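Local structure of esterase family protein (7L0A) at residues K148-S153 with K204-C209; N123-H128 with D144-A149; N74-A79 with A254-V259. The protein is a serine esterase of the esterase D family that probably hydrolyses S-formylglutathione to formate and glutathione. All coordinates share one frame; numbering follows the deposited sequence.

Contact 1: K148-S153 with K204-C209; sequences KAVPLS and KLLIMC
Leu152 lays its CD2 methyl against the side chain of Met208, 3.8 Å from the sulphur SD. The two side chains lie side by side and point the same way. CD2 of Leu152 also meets CB and CG of Met208. The chain of Met208 bends at its last torsion, and its terminal atoms turn from 148-153. Two residues earlier, Val150 and Leu206 run in the same direction, with CG2 of Val150 4.1 Å from CB of Leu206. CG1 of Val150 comes to 3.3 Å from Leu206 O. Trp257 of helix 244-259 touches both of these residues. Pro151 and Ile207 meet at a slant, CD to CG1, and helix 216-228 packs on Ile207. Ala149 CB rests 3.9 Å from CD2 of Leu205.

These are neighbouring parallel strands in the central sheet of an alpha/beta-hydrolase fold. The axes of the two short segments are 18° apart. Ala149 N donates to Lys204 O at 2.9 Å, and Leu206 N donates to Ala149 O. Met208 N donates to Pro151 O. Pro151 has no N-H to give, and its CD sits 3.3 Å from Leu206 O. The last bond, from Ser153 N to Met208 O, is 2.8 Å long and nearly straight at 171°.

At the N-terminal end, Lys148 and Lys204 extend alongside each other, their NZ atoms 5.3 Å apart. A water accepts from both, which probably eases the repulsion of like charges. Lys148 NZ also donates to Met258 O, and Lys148 makes a cation-pi contact with Trp257. At the other end, Ser153 OG is hydrogen-bonded to Trp247 NE1. The side chain of Ser153 touches Asp213 and His242, the predicted acid and base of the charge relay.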
ATOM      1  N   LYS B 148      -5.316  23.157  -4.154  1.00 17.00           N
ATOM      2  CA  LYS B 148      -4.155  23.703  -4.845  1.00 17.08           C
ATOM      3  C   LYS B 148      -3.780  22.738  -5.960  1.00 15.29           C
ATOM      4  O   LYS B 148      -3.891  21.518  -5.790  1.00 18.74           O
ATOM      5  CB  LYS B 148      -2.962  23.904  -3.922  1.00 17.25           C
ATOM      6  CG  LYS B 148      -3.269  24.825  -2.751  1.00 21.43           C
ATOM      7  CD  LYS B 148      -2.051  25.006  -1.866  1.00 23.29           C
ATOM      8  CE  LYS B 148      -2.432  25.750  -0.598  1.00 29.40           C
ATOM      9  NZ  LYS B 148      -1.242  26.309   0.096  1.00 30.10           N
ATOM     10  N   ALA B 149      -3.312  23.288  -7.081  1.00 17.00           N
ATOM     11  CA  ALA B 149      -2.926  22.530  -8.270  1.00 16.08           C
ATOM     12  C   ALA B 149      -1.660  23.142  -8.847  1.00 16.64           C
ATOM     13  O   ALA B 149      -1.557  24.374  -8.942  1.00 18.67           O
ATOM     14  CB  ALA B 149      -4.065  22.566  -9.321  1.00 18.89           C
ATOM     15  N   VAL B 150      -0.719  22.295  -9.247  1.00 16.35           N
ATOM     16  CA  VAL B 150       0.586  22.719  -9.731  1.00 15.81           C
ATOM     17  C   VAL B 150       0.892  22.043 -11.067  1.00 17.25           C
ATOM     18  O   VAL B 150       1.501  20.960 -11.131  1.00 16.12           O
ATOM     19  CB  VAL B 150       1.693  22.392  -8.710  1.00 15.68           C
ATOM     20  CG1 VAL B 150       3.027  22.910  -9.203  1.00 17.69           C
ATOM     21  CG2 VAL B 150       1.377  22.981  -7.341  1.00 20.72           C
ATOM     22  N   PRO B 151       0.514  22.661 -12.184  1.00 14.98           N
ATOM     23  CA  PRO B 151       0.953  22.159 -13.497  1.00 16.54           C
ATOM     24  C   PRO B 151       2.404  22.537 -13.767  1.00 17.85           C
ATOM     25  O   PRO B 151       2.772  23.711 -13.673  1.00 18.05           O
ATOM     26  CB  PRO B 151       0.004  22.864 -14.494  1.00 15.52           C
ATOM     27  CG  PRO B 151      -1.086  23.421 -13.670  1.00 15.81           C
ATOM     28  CD  PRO B 151      -0.499  23.719 -12.313  1.00 15.85           C
ATOM     29  N   LEU B 152       3.206  21.544 -14.116  1.00 16.39           N
ATOM     30  CA  LEU B 152       4.628  21.692 -14.403  1.00 15.84           C
ATOM     31  C   LEU B 152       4.845  21.419 -15.883  1.00 14.85           C
ATOM     32  O   LEU B 152       4.491  20.341 -16.371  1.00 15.55           O
ATOM     33  CB  LEU B 152       5.454  20.705 -13.575  1.00 16.00           C
ATOM     34  CG  LEU B 152       5.331  20.771 -12.057  1.00 20.01           C
ATOM     35  CD1 LEU B 152       6.207  19.639 -11.487  1.00 19.52           C
ATOM     36  CD2 LEU B 152       5.751  22.093 -11.527  1.00 20.02           C
ATOM     37  N   SER B 153       5.474  22.350 -16.585  1.00 17.46           N
ATOM     38  CA  SER B 153       5.837  22.144 -17.984  1.00 16.46           C
ATOM     39  C   SER B 153       4.673  21.530 -18.760  1.00 15.98           C
ATOM     40  O   SER B 153       4.851  20.562 -19.520  1.00 16.92           O
ATOM     41  CB  SER B 153       7.067  21.241 -18.089  1.00 17.33           C
ATOM     42  OG  SER B 153       8.079  21.680 -17.188  1.00 20.63           O
ATOM     43  N   LYS B 204      -6.152  27.096  -5.981  1.00 18.99           N
ATOM     44  CA  LYS B 204      -5.004  27.987  -6.117  1.00 18.93           C
ATOM     45  C   LYS B 204      -3.995  27.340  -7.070  1.00 18.47           C
ATOM     46  O   LYS B 204      -3.682  26.149  -6.955  1.00 18.95           O
ATOM     47  CB  LYS B 204      -4.383  28.258  -4.751  1.00 25.61           C
ATOM     48  CG  LYS B 204      -3.563  29.534  -4.661  1.00 51.48           C
ATOM     49  CD  LYS B 204      -3.213  29.870  -3.212  1.00 53.39           C
ATOM     50  CE  LYS B 204      -2.145  30.953  -3.150  1.00 49.76           C
ATOM     51  NZ  LYS B 204      -1.748  31.278  -1.759  1.00 48.75           N
ATOM     52  N   LEU B 205      -3.494  28.127  -8.026  1.00 17.04           N
ATOM     53  CA  LEU B 205      -2.635  27.634  -9.090  1.00 17.75           C
ATOM     54  C   LEU B 205      -1.204  28.125  -8.939  1.00 19.27           C
ATOM     55  O   LEU B 205      -0.960  29.337  -8.806  1.00 21.89           O
ATOM     56  CB  LEU B 205      -3.176  28.089 -10.445  1.00 19.73           C
ATOM     57  CG  LEU B 205      -4.511  27.510 -10.873  1.00 22.28           C
ATOM     58  CD1 LEU B 205      -4.973  28.242 -12.141  1.00 18.97           C
ATOM     59  CD2 LEU B 205      -4.395  26.024 -11.129  1.00 25.45           C
ATOM     60  N   LEU B 206      -0.258  27.179  -8.994  1.00 16.89           N
ATOM     61  CA  LEU B 206       1.163  27.474  -9.148  1.00 21.03           C
ATOM     62  C   LEU B 206       1.589  26.794 -10.442  1.00 17.12           C
ATOM     63  O   LEU B 206       1.571  25.562 -10.533  1.00 19.42           O
ATOM     64  CB  LEU B 206       1.979  26.990  -7.947  1.00 16.92           C
ATOM     65  CG  LEU B 206       3.479  27.088  -8.165  1.00 20.15           C
ATOM     66  CD1 LEU B 206       3.944  28.500  -8.346  1.00 23.73           C
ATOM     67  CD2 LEU B 206       4.185  26.413  -6.983  1.00 23.10           C
ATOM     68  N   ILE B 207       1.915  27.594 -11.456  1.00 17.25           N
ATOM     69  CA  ILE B 207       2.286  27.083 -12.769  1.00 16.35           C
ATOM     70  C   ILE B 207       3.767  27.324 -12.967  1.00 18.84           C
ATOM     71  O   ILE B 207       4.250  28.436 -12.751  1.00 18.04           O
ATOM     72  CB  ILE B 207       1.448  27.754 -13.881  1.00 17.45           C
ATOM     73  CG1 ILE B 207      -0.034  27.489 -13.622  1.00 15.80           C
ATOM     74  CG2 ILE B 207       1.907  27.298 -15.249  1.00 17.91           C
ATOM     75  CD1 ILE B 207      -0.976  28.294 -14.502  1.00 18.39           C
ATOM     76  N   MET B 208       4.502  26.286 -13.359  1.00 18.73           N
ATOM     77  CA  MET B 208       5.957  26.386 -13.473  1.00 16.59           C
ATOM     78  C   MET B 208       6.406  25.793 -14.803  1.00 17.67           C
ATOM     79  O   MET B 208       5.861  24.787 -15.274  1.00 19.76           O
ATOM     80  CB  MET B 208       6.679  25.679 -12.304  1.00 18.47           C
ATOM     81  CG  MET B 208       5.993  25.846 -10.965  1.00 19.70           C
ATOM     82  SD  MET B 208       6.939  25.089  -9.583  1.00 28.02           S
ATOM     83  CE  MET B 208       8.234  26.285  -9.447  1.00 32.41           C
ATOM     84  N   CYS B 209       7.397  26.428 -15.412  1.00 17.99           N
ATOM     85  CA  CYS B 209       8.014  25.895 -16.619  1.00 17.01           C
ATOM     86  C   CYS B 209       9.422  26.458 -16.746  1.00 18.82           C
ATOM     87  O   CYS B 209       9.660  27.625 -16.429  1.00 25.21           O
ATOM     88  CB  CYS B 209       7.158  26.259 -17.853  1.00 17.60           C
ATOM     89  SG  CYS B 209       7.574  25.400 -19.357  1.00 20.35           S
TER
HETATM   90  O   HOH W   1      -0.256  28.508  -1.236  1.00 37.94           O

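Contact 2: N123-H128 with D144-A149; sequences NFIAGH and DKFAKA
The Phe146 ring is sandwiched between Ile125 and Lys145. Ile125 CB lies over one face, 4.0 Å from the ring centroid and 16° off the normal, a CH-pi contact. CG of Lys145 covers the opposite face, toward the rim. Asn123 O and Phe124 N are at the ring's edge. CG2 of Ile125 also reaches over to Phe146 CG, and CD1 of Ile125 approaches CZ. With CG1 anti to its backbone N (chi1 -172°), Ile125 has CG2 in the crowded position between N and the carbonyl carbon. Ile125 CG2 also touches Ala149 CB, at 3.8 Å. The Phe124 ring has Ala147 CB near its plane at the edge. Phe124 CD1 is 3.8 Å from Lys148 CB, and the two side chains run alongside, pointing the same way.

The backbones join by two hydrogen bonds. Ala147 N donates to Asn123 O at 2.9 Å. Ile125 N donates to Lys148 O at 3.2 Å, with the donor tilted 17° from the carbonyl plane. The contact closes a right-handed beta-alpha-beta crossover: strand 123-128, helix 130-141, strand 148-152. Strand 123-128 leads into the predicted nucleophile elbow at Ser129. Phe138 of the connecting helix packs on Ile125.

Lys148 N is buried without a modelled partner, probably a small cost. Packing of Ile125, Phe146, Phe124 and Ala149 makes the contact mostly apolar. One bond holds the loop at Ala147; the other joins the strands.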
ATOM      1  N   ASN B 123      -5.857  18.505   0.231  1.00 16.49           N
ATOM      2  CA  ASN B 123      -5.623  17.723  -0.970  1.00 16.84           C
ATOM      3  C   ASN B 123      -5.140  18.583  -2.127  1.00 16.86           C
ATOM      4  O   ASN B 123      -5.749  19.623  -2.440  1.00 17.18           O
ATOM      5  CB  ASN B 123      -6.901  16.981  -1.381  1.00 18.05           C
ATOM      6  CG  ASN B 123      -7.110  15.712  -0.582  1.00 15.42           C
ATOM      7  OD1 ASN B 123      -6.529  14.665  -0.910  1.00 15.43           O
ATOM      8  ND2 ASN B 123      -7.877  15.805   0.482  1.00 18.75           N
ATOM      9  N   PHE B 124      -4.070  18.113  -2.765  1.00 17.86           N
ATOM     10  CA  PHE B 124      -3.364  18.844  -3.805  1.00 19.84           C
ATOM     11  C   PHE B 124      -3.155  17.930  -5.000  1.00 15.26           C
ATOM     12  O   PHE B 124      -3.222  16.713  -4.890  1.00 16.76           O
ATOM     13  CB  PHE B 124      -2.020  19.376  -3.268  1.00 17.27           C
ATOM     14  CG  PHE B 124      -2.096  19.904  -1.854  1.00 16.79           C
ATOM     15  CD1 PHE B 124      -2.961  20.938  -1.535  1.00 19.88           C
ATOM     16  CD2 PHE B 124      -1.330  19.333  -0.849  1.00 18.71           C
ATOM     17  CE1 PHE B 124      -3.047  21.421  -0.227  1.00 22.49           C
ATOM     18  CE2 PHE B 124      -1.418  19.823   0.460  1.00 19.71           C
ATOM     19  CZ  PHE B 124      -2.272  20.860   0.752  1.00 19.74           C
ATOM     20  N   ILE B 125      -2.907  18.526  -6.161  1.00 15.90           N
ATOM     21  CA  ILE B 125      -2.644  17.760  -7.372  1.00 16.40           C
ATOM     22  C   ILE B 125      -1.563  18.487  -8.160  1.00 19.14           C
ATOM     23  O   ILE B 125      -1.451  19.721  -8.142  1.00 17.04           O
ATOM     24  CB  ILE B 125      -3.959  17.532  -8.169  1.00 13.72           C
ATOM     25  CG1 ILE B 125      -3.684  16.561  -9.319  1.00 14.95           C
ATOM     26  CG2 ILE B 125      -4.628  18.835  -8.593  1.00 15.74           C
ATOM     27  CD1 ILE B 125      -4.941  15.901  -9.889  1.00 23.20           C
ATOM     28  N   ALA B 126      -0.702  17.697  -8.793  1.00 14.94           N
ATOM     29  CA  ALA B 126       0.418  18.242  -9.543  1.00 15.14           C
ATOM     30  C   ALA B 126       0.851  17.238 -10.583  1.00 15.16           C
ATOM     31  O   ALA B 126       0.556  16.041 -10.476  1.00 16.55           O
ATOM     32  CB  ALA B 126       1.609  18.575  -8.632  1.00 16.28           C
ATOM     33  N   GLY B 127       1.600  17.713 -11.573  1.00 14.11           N
ATOM     34  CA  GLY B 127       2.138  16.818 -12.578  1.00 14.74           C
ATOM     35  C   GLY B 127       2.803  17.581 -13.687  1.00 15.44           C
ATOM     36  O   GLY B 127       2.600  18.793 -13.847  1.00 16.00           O
ATOM     37  N   HIS B 128       3.580  16.865 -14.479  1.00 14.65           N
ATOM     38  CA  HIS B 128       4.304  17.501 -15.576  1.00 13.90           C
ATOM     39  C   HIS B 128       3.923  16.943 -16.940  1.00 14.23           C
ATOM     40  O   HIS B 128       3.590  15.761 -17.108  1.00 14.49           O
ATOM     41  CB  HIS B 128       5.819  17.353 -15.368  1.00 13.31           C
ATOM     42  CG  HIS B 128       6.327  15.949 -15.487  1.00 14.96           C
ATOM     43  ND1 HIS B 128       6.442  15.106 -14.394  1.00 17.46           N
ATOM     44  CD2 HIS B 128       6.791  15.245 -16.550  1.00 16.05           C
ATOM     45  CE1 HIS B 128       6.932  13.947 -14.793  1.00 16.27           C
ATOM     46  NE2 HIS B 128       7.167  14.012 -16.087  1.00 16.98           N
ATOM     47  N   ASP B 144     -13.664  21.410  -6.445  1.00 25.40           N
ATOM     48  CA  ASP B 144     -14.142  21.227  -5.082  1.00 29.26           C
ATOM     49  C   ASP B 144     -13.404  20.119  -4.349  1.00 26.00           C
ATOM     50  O   ASP B 144     -13.628  19.920  -3.153  1.00 30.84           O
ATOM     51  CB  ASP B 144     -15.652  20.942  -5.086  1.00 33.33           C
ATOM     52  CG  ASP B 144     -16.019  19.681  -5.846  1.00 51.72           C
ATOM     53  OD1 ASP B 144     -15.197  19.181  -6.645  1.00 44.41           O
ATOM     54  OD2 ASP B 144     -17.154  19.191  -5.651  1.00 60.43           O
ATOM     55  N   LYS B 145     -12.510  19.408  -5.028  1.00 22.03           N
ATOM     56  CA  LYS B 145     -11.741  18.318  -4.452  1.00 20.78           C
ATOM     57  C   LYS B 145     -10.327  18.728  -4.064  1.00 22.39           C
ATOM     58  O   LYS B 145      -9.785  18.201  -3.088  1.00 23.68           O
ATOM     59  CB  LYS B 145     -11.687  17.168  -5.468  1.00 22.84           C
ATOM     60  CG  LYS B 145     -11.215  15.823  -4.980  1.00 27.78           C
ATOM     61  CD  LYS B 145     -11.558  14.737  -6.025  1.00 28.96           C
ATOM     62  CE  LYS B 145     -12.570  13.709  -5.494  1.00 34.29           C
ATOM     63  NZ  LYS B 145     -13.916  13.791  -6.081  1.00 49.73           N
ATOM     64  N   PHE B 146      -9.731  19.664  -4.779  1.00 19.70           N
ATOM     65  CA  PHE B 146      -8.335  20.028  -4.577  1.00 19.62           C
ATOM     66  C   PHE B 146      -8.236  21.509  -4.248  1.00 20.62           C
ATOM     67  O   PHE B 146      -8.793  22.347  -4.961  1.00 20.93           O
ATOM     68  CB  PHE B 146      -7.498  19.736  -5.816  1.00 18.51           C
ATOM     69  CG  PHE B 146      -7.533  18.301  -6.244  1.00 19.54           C
ATOM     70  CD1 PHE B 146      -6.787  17.351  -5.577  1.00 17.13           C
ATOM     71  CD2 PHE B 146      -8.322  17.906  -7.311  1.00 19.10           C
ATOM     72  CE1 PHE B 146      -6.823  16.043  -5.961  1.00 20.79           C
ATOM     73  CE2 PHE B 146      -8.367  16.590  -7.712  1.00 18.55           C
ATOM     74  CZ  PHE B 146      -7.594  15.648  -7.039  1.00 19.47           C
ATOM     75  N   ALA B 147      -7.494  21.827  -3.187  1.00 18.30           N
ATOM     76  CA  ALA B 147      -7.322  23.216  -2.795  1.00 18.17           C
ATOM     77  C   ALA B 147      -6.269  23.916  -3.638  1.00 17.15           C
ATOM     78  O   ALA B 147      -6.317  25.151  -3.789  1.00 19.82           O
ATOM     79  CB  ALA B 147      -6.922  23.305  -1.328  1.00 25.35           C
ATOM     80  N   LYS B 148      -5.316  23.157  -4.154  1.00 17.00           N
ATOM     81  CA  LYS B 148      -4.155  23.703  -4.845  1.00 17.08           C
ATOM     82  C   LYS B 148      -3.780  22.738  -5.960  1.00 15.29           C
ATOM     83  O   LYS B 148      -3.891  21.518  -5.790  1.00 18.74           O
ATOM     84  CB  LYS B 148      -2.962  23.904  -3.922  1.00 17.25           C
ATOM     85  CG  LYS B 148      -3.269  24.825  -2.751  1.00 21.43           C
ATOM     86  CD  LYS B 148      -2.051  25.006  -1.866  1.00 23.29           C
ATOM     87  CE  LYS B 148      -2.432  25.750  -0.598  1.00 29.40           C
ATOM     88  NZ  LYS B 148      -1.242  26.309   0.096  1.00 30.10           N
ATOM     89  N   ALA B 149      -3.312  23.288  -7.081  1.00 17.00           N
ATOM     90  CA  ALA B 149      -2.926  22.530  -8.270  1.00 16.08           C
ATOM     91  C   ALA B 149      -1.660  23.142  -8.847  1.00 16.64           C
ATOM     92  O   ALA B 149      -1.557  24.374  -8.942  1.00 18.67           O
ATOM     93  CB  ALA B 149      -4.065  22.566  -9.321  1.00 18.89           C
TER

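Contact 3: N74-A79 with A254-V259; sequences NEHKLA and AITWMV
Ile255 puts its CG2 methyl between His76 and Leu78. CG2 of Ile255 is 3.8 Å from CD2 of His76. The same Ile255 CG2 is 3.9 Å from CD2 of Leu78. It stands anti to the backbone N of Ile255, while CG1 turns beside that N and also meets Leu78 CD2. Thr256 follows. Its CA lies over one face of the His76 ring, toward the rim, and CG of Glu75 covers the opposite face. OG1 of Thr256 comes to 3.5 Å from NE2 of His76, and it is hydrogen-bonded to Lys252 O in the preceding helical turn. Met258 brings SD to 4.3 Å from CD2 of Leu78, and its side chain goes on to touch Leu50 of strand 49-53. Val259 comes last. Its side chain crosses that of His76 at about a right angle, with CG2 of Val259 3.5 Å from ND1 and also near CB and CG. CG1 of Val259 faces CD1 of Leu78 more loosely, at 4.4 Å.

The contact joins the C-terminal helix 244-259 to the link between helix 69-75 and strand 79-83. His76 is the first residue there to leave helical geometry. CB of Leu78 is directed toward helix 244-259. Leu78 also packs on Leu50.

The Leu78 side is held by apolar contacts with Ile255, Met258 and Val259, while the imidazole brings polar atoms to the partly exposed side.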
ATOM      1  N   ASN B  74       8.890  14.011   3.099  1.00 17.28           N
ATOM      2  CA  ASN B  74       9.156  13.654   4.491  1.00 18.59           C
ATOM      3  C   ASN B  74       9.319  14.894   5.358  1.00 19.65           C
ATOM      4  O   ASN B  74       8.812  14.954   6.484  1.00 27.27           O
ATOM      5  CB  ASN B  74      10.406  12.768   4.537  1.00 17.58           C
ATOM      6  CG  ASN B  74      10.614  12.130   5.877  1.00 24.61           C
ATOM      7  OD1 ASN B  74       9.664  11.681   6.526  1.00 24.36           O
ATOM      8  ND2 ASN B  74      11.852  12.044   6.292  1.00 31.33           N
ATOM      9  N   GLU B  75      10.008  15.913   4.836  1.00 19.14           N
ATOM     10  CA  GLU B  75      10.196  17.156   5.572  1.00 21.12           C
ATOM     11  C   GLU B  75       8.875  17.825   5.893  1.00 24.84           C
ATOM     12  O   GLU B  75       8.726  18.450   6.957  1.00 23.93           O
ATOM     13  CB  GLU B  75      11.073  18.119   4.768  1.00 24.10           C
ATOM     14  CG  GLU B  75      11.348  19.425   5.503  1.00 31.63           C
ATOM     15  CD  GLU B  75      12.224  20.391   4.736  1.00 53.10           C
ATOM     16  OE1 GLU B  75      12.606  20.076   3.591  1.00 61.83           O
ATOM     17  OE2 GLU B  75      12.522  21.476   5.286  1.00 53.62           O
ATOM     18  N   HIS B  76       7.920  17.750   4.977  1.00 19.43           N
ATOM     19  CA  HIS B  76       6.674  18.475   5.113  1.00 21.23           C
ATOM     20  C   HIS B  76       5.495  17.594   5.487  1.00 19.61           C
ATOM     21  O   HIS B  76       4.352  18.052   5.401  1.00 23.65           O
ATOM     22  CB  HIS B  76       6.405  19.233   3.821  1.00 22.86           C
ATOM     23  CG  HIS B  76       7.430  20.289   3.542  1.00 23.31           C
ATOM     24  ND1 HIS B  76       7.465  21.482   4.237  1.00 30.07           N
ATOM     25  CD2 HIS B  76       8.498  20.308   2.709  1.00 21.87           C
ATOM     26  CE1 HIS B  76       8.471  22.213   3.802  1.00 29.73           C
ATOM     27  NE2 HIS B  76       9.125  21.521   2.889  1.00 29.58           N
ATOM     28  N   LYS B  77       5.759  16.359   5.934  1.00 20.82           N
ATOM     29  CA  LYS B  77       4.718  15.415   6.352  1.00 18.83           C
ATOM     30  C   LYS B  77       3.577  15.299   5.337  1.00 18.16           C
ATOM     31  O   LYS B  77       2.393  15.329   5.678  1.00 24.08           O
ATOM     32  CB  LYS B  77       4.170  15.783   7.733  1.00 22.04           C
ATOM     33  CG  LYS B  77       3.490  14.611   8.403  1.00 25.13           C
ATOM     34  CD  LYS B  77       3.147  14.921   9.866  1.00 31.33           C
ATOM     35  CE  LYS B  77       2.704  13.663  10.595  1.00 28.96           C
ATOM     36  NZ  LYS B  77       2.601  13.954  12.072  1.00 45.98           N
ATOM     37  N   LEU B  78       3.937  15.089   4.077  1.00 15.46           N
ATOM     38  CA  LEU B  78       2.997  15.042   2.967  1.00 14.17           C
ATOM     39  C   LEU B  78       2.933  13.630   2.396  1.00 17.45           C
ATOM     40  O   LEU B  78       3.965  13.057   2.037  1.00 16.31           O
ATOM     41  CB  LEU B  78       3.421  16.048   1.900  1.00 16.17           C
ATOM     42  CG  LEU B  78       2.556  16.138   0.639  1.00 16.08           C
ATOM     43  CD1 LEU B  78       1.184  16.711   0.925  1.00 18.13           C
ATOM     44  CD2 LEU B  78       3.267  17.020  -0.401  1.00 18.60           C
ATOM     45  N   ALA B  79       1.734  13.036   2.418  1.00 14.40           N
ATOM     46  CA  ALA B  79       1.497  11.809   1.674  1.00 15.66           C
ATOM     47  C   ALA B  79       1.520  12.131   0.178  1.00 18.91           C
ATOM     48  O   ALA B  79       0.948  13.138  -0.265  1.00 14.91           O
ATOM     49  CB  ALA B  79       0.148  11.187   2.029  1.00 14.62           C
ATOM     50  N   ALA B 254       7.261  23.245  -5.255  1.00 19.83           N
ATOM     51  CA  ALA B 254       5.826  23.040  -5.219  1.00 18.49           C
ATOM     52  C   ALA B 254       5.364  22.475  -3.882  1.00 18.55           C
ATOM     53  O   ALA B 254       4.331  22.896  -3.355  1.00 19.00           O
ATOM     54  CB  ALA B 254       5.415  22.116  -6.353  1.00 17.97           C
ATOM     55  N   ILE B 255       6.113  21.534  -3.315  1.00 17.11           N
ATOM     56  CA  ILE B 255       5.691  20.915  -2.063  1.00 19.51           C
ATOM     57  C   ILE B 255       5.764  21.918  -0.934  1.00 18.42           C
ATOM     58  O   ILE B 255       4.849  22.002  -0.114  1.00 20.86           O
ATOM     59  CB  ILE B 255       6.537  19.657  -1.787  1.00 16.98           C
ATOM     60  CG1 ILE B 255       6.046  18.511  -2.690  1.00 19.12           C
ATOM     61  CG2 ILE B 255       6.435  19.244  -0.310  1.00 18.31           C
ATOM     62  CD1 ILE B 255       6.924  17.282  -2.684  1.00 18.67           C
ATOM     63  N   THR B 256       6.832  22.721  -0.887  1.00 20.56           N
ATOM     64  CA  THR B 256       6.897  23.788   0.112  1.00 18.25           C
ATOM     65  C   THR B 256       5.706  24.739  -0.009  1.00 19.82           C
ATOM     66  O   THR B 256       5.081  25.116   0.994  1.00 22.73           O
ATOM     67  CB  THR B 256       8.204  24.551  -0.026  1.00 24.80           C
ATOM     68  OG1 THR B 256       9.295  23.634   0.125  1.00 25.09           O
ATOM     69  CG2 THR B 256       8.283  25.637   1.036  1.00 23.88           C
ATOM     70  N   TRP B 257       5.360  25.121  -1.238  1.00 20.41           N
ATOM     71  CA  TRP B 257       4.237  26.026  -1.471  1.00 18.66           C
ATOM     72  C   TRP B 257       2.916  25.389  -1.062  1.00 20.89           C
ATOM     73  O   TRP B 257       2.059  26.057  -0.456  1.00 23.77           O
ATOM     74  CB  TRP B 257       4.251  26.432  -2.942  1.00 19.12           C
ATOM     75  CG  TRP B 257       3.093  27.257  -3.391  1.00 21.23           C
ATOM     76  CD1 TRP B 257       2.971  28.615  -3.300  1.00 22.04           C
ATOM     77  CD2 TRP B 257       1.902  26.792  -4.034  1.00 21.11           C
ATOM     78  NE1 TRP B 257       1.762  29.019  -3.829  1.00 20.32           N
ATOM     79  CE2 TRP B 257       1.096  27.916  -4.295  1.00 23.81           C
ATOM     80  CE3 TRP B 257       1.442  25.532  -4.421  1.00 21.05           C
ATOM     81  CZ2 TRP B 257      -0.148  27.814  -4.904  1.00 20.32           C
ATOM     82  CZ3 TRP B 257       0.214  25.442  -5.055  1.00 20.83           C
ATOM     83  CH2 TRP B 257      -0.568  26.572  -5.285  1.00 18.87           C
ATOM     84  N   MET B 258       2.741  24.112  -1.360  1.00 20.94           N
ATOM     85  CA  MET B 258       1.493  23.428  -1.065  1.00 21.26           C
ATOM     86  C   MET B 258       1.156  23.450   0.419  1.00 23.42           C
ATOM     87  O   MET B 258      -0.001  23.650   0.801  1.00 24.54           O
ATOM     88  CB  MET B 258       1.588  21.967  -1.486  1.00 32.65           C
ATOM     89  CG  MET B 258       1.335  21.676  -2.906  1.00 36.16           C
ATOM     90  SD  MET B 258       1.700  19.912  -3.100  1.00 21.26           S
ATOM     91  CE  MET B 258       2.348  20.030  -4.757  1.00 27.58           C
ATOM     92  N   VAL B 259       2.136  23.143   1.273  1.00 23.99           N
ATOM     93  CA  VAL B 259       1.831  22.876   2.675  1.00 32.31           C
ATOM     94  C   VAL B 259       1.813  24.139   3.521  1.00 32.23           C
ATOM     95  O   VAL B 259       1.364  24.092   4.672  1.00 42.12           O
ATOM     96  CB  VAL B 259       2.822  21.848   3.260  1.00 30.94           C
ATOM     97  CG1 VAL B 259       2.752  20.557   2.447  1.00 26.80           C
ATOM     98  CG2 VAL B 259       4.236  22.396   3.278  1.00 38.83           C
TER

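In the fold
From the N terminus the chain first passes 74-79, which pairs with 254-259 near the C terminus and closes the long loop of contact 3. Contacts 1 and 2 both fall within that loop. Contact 2 closes a short one, through helix 130-141. Contact 1 begins on the strand where contact 2 ends and closes the next loop, of 50 residues, between 153 and 204. The two follow each other and share Lys148 and Ala149. Together they order strands 123-128, 148-152 and 204-210 in the sheet. Leu152 N to Gly127 O, at 2.8 Å, continues the pairing. Helix 244-259 of contact 3 lies against this sheet: Phe124 touches both Leu78 and Met258.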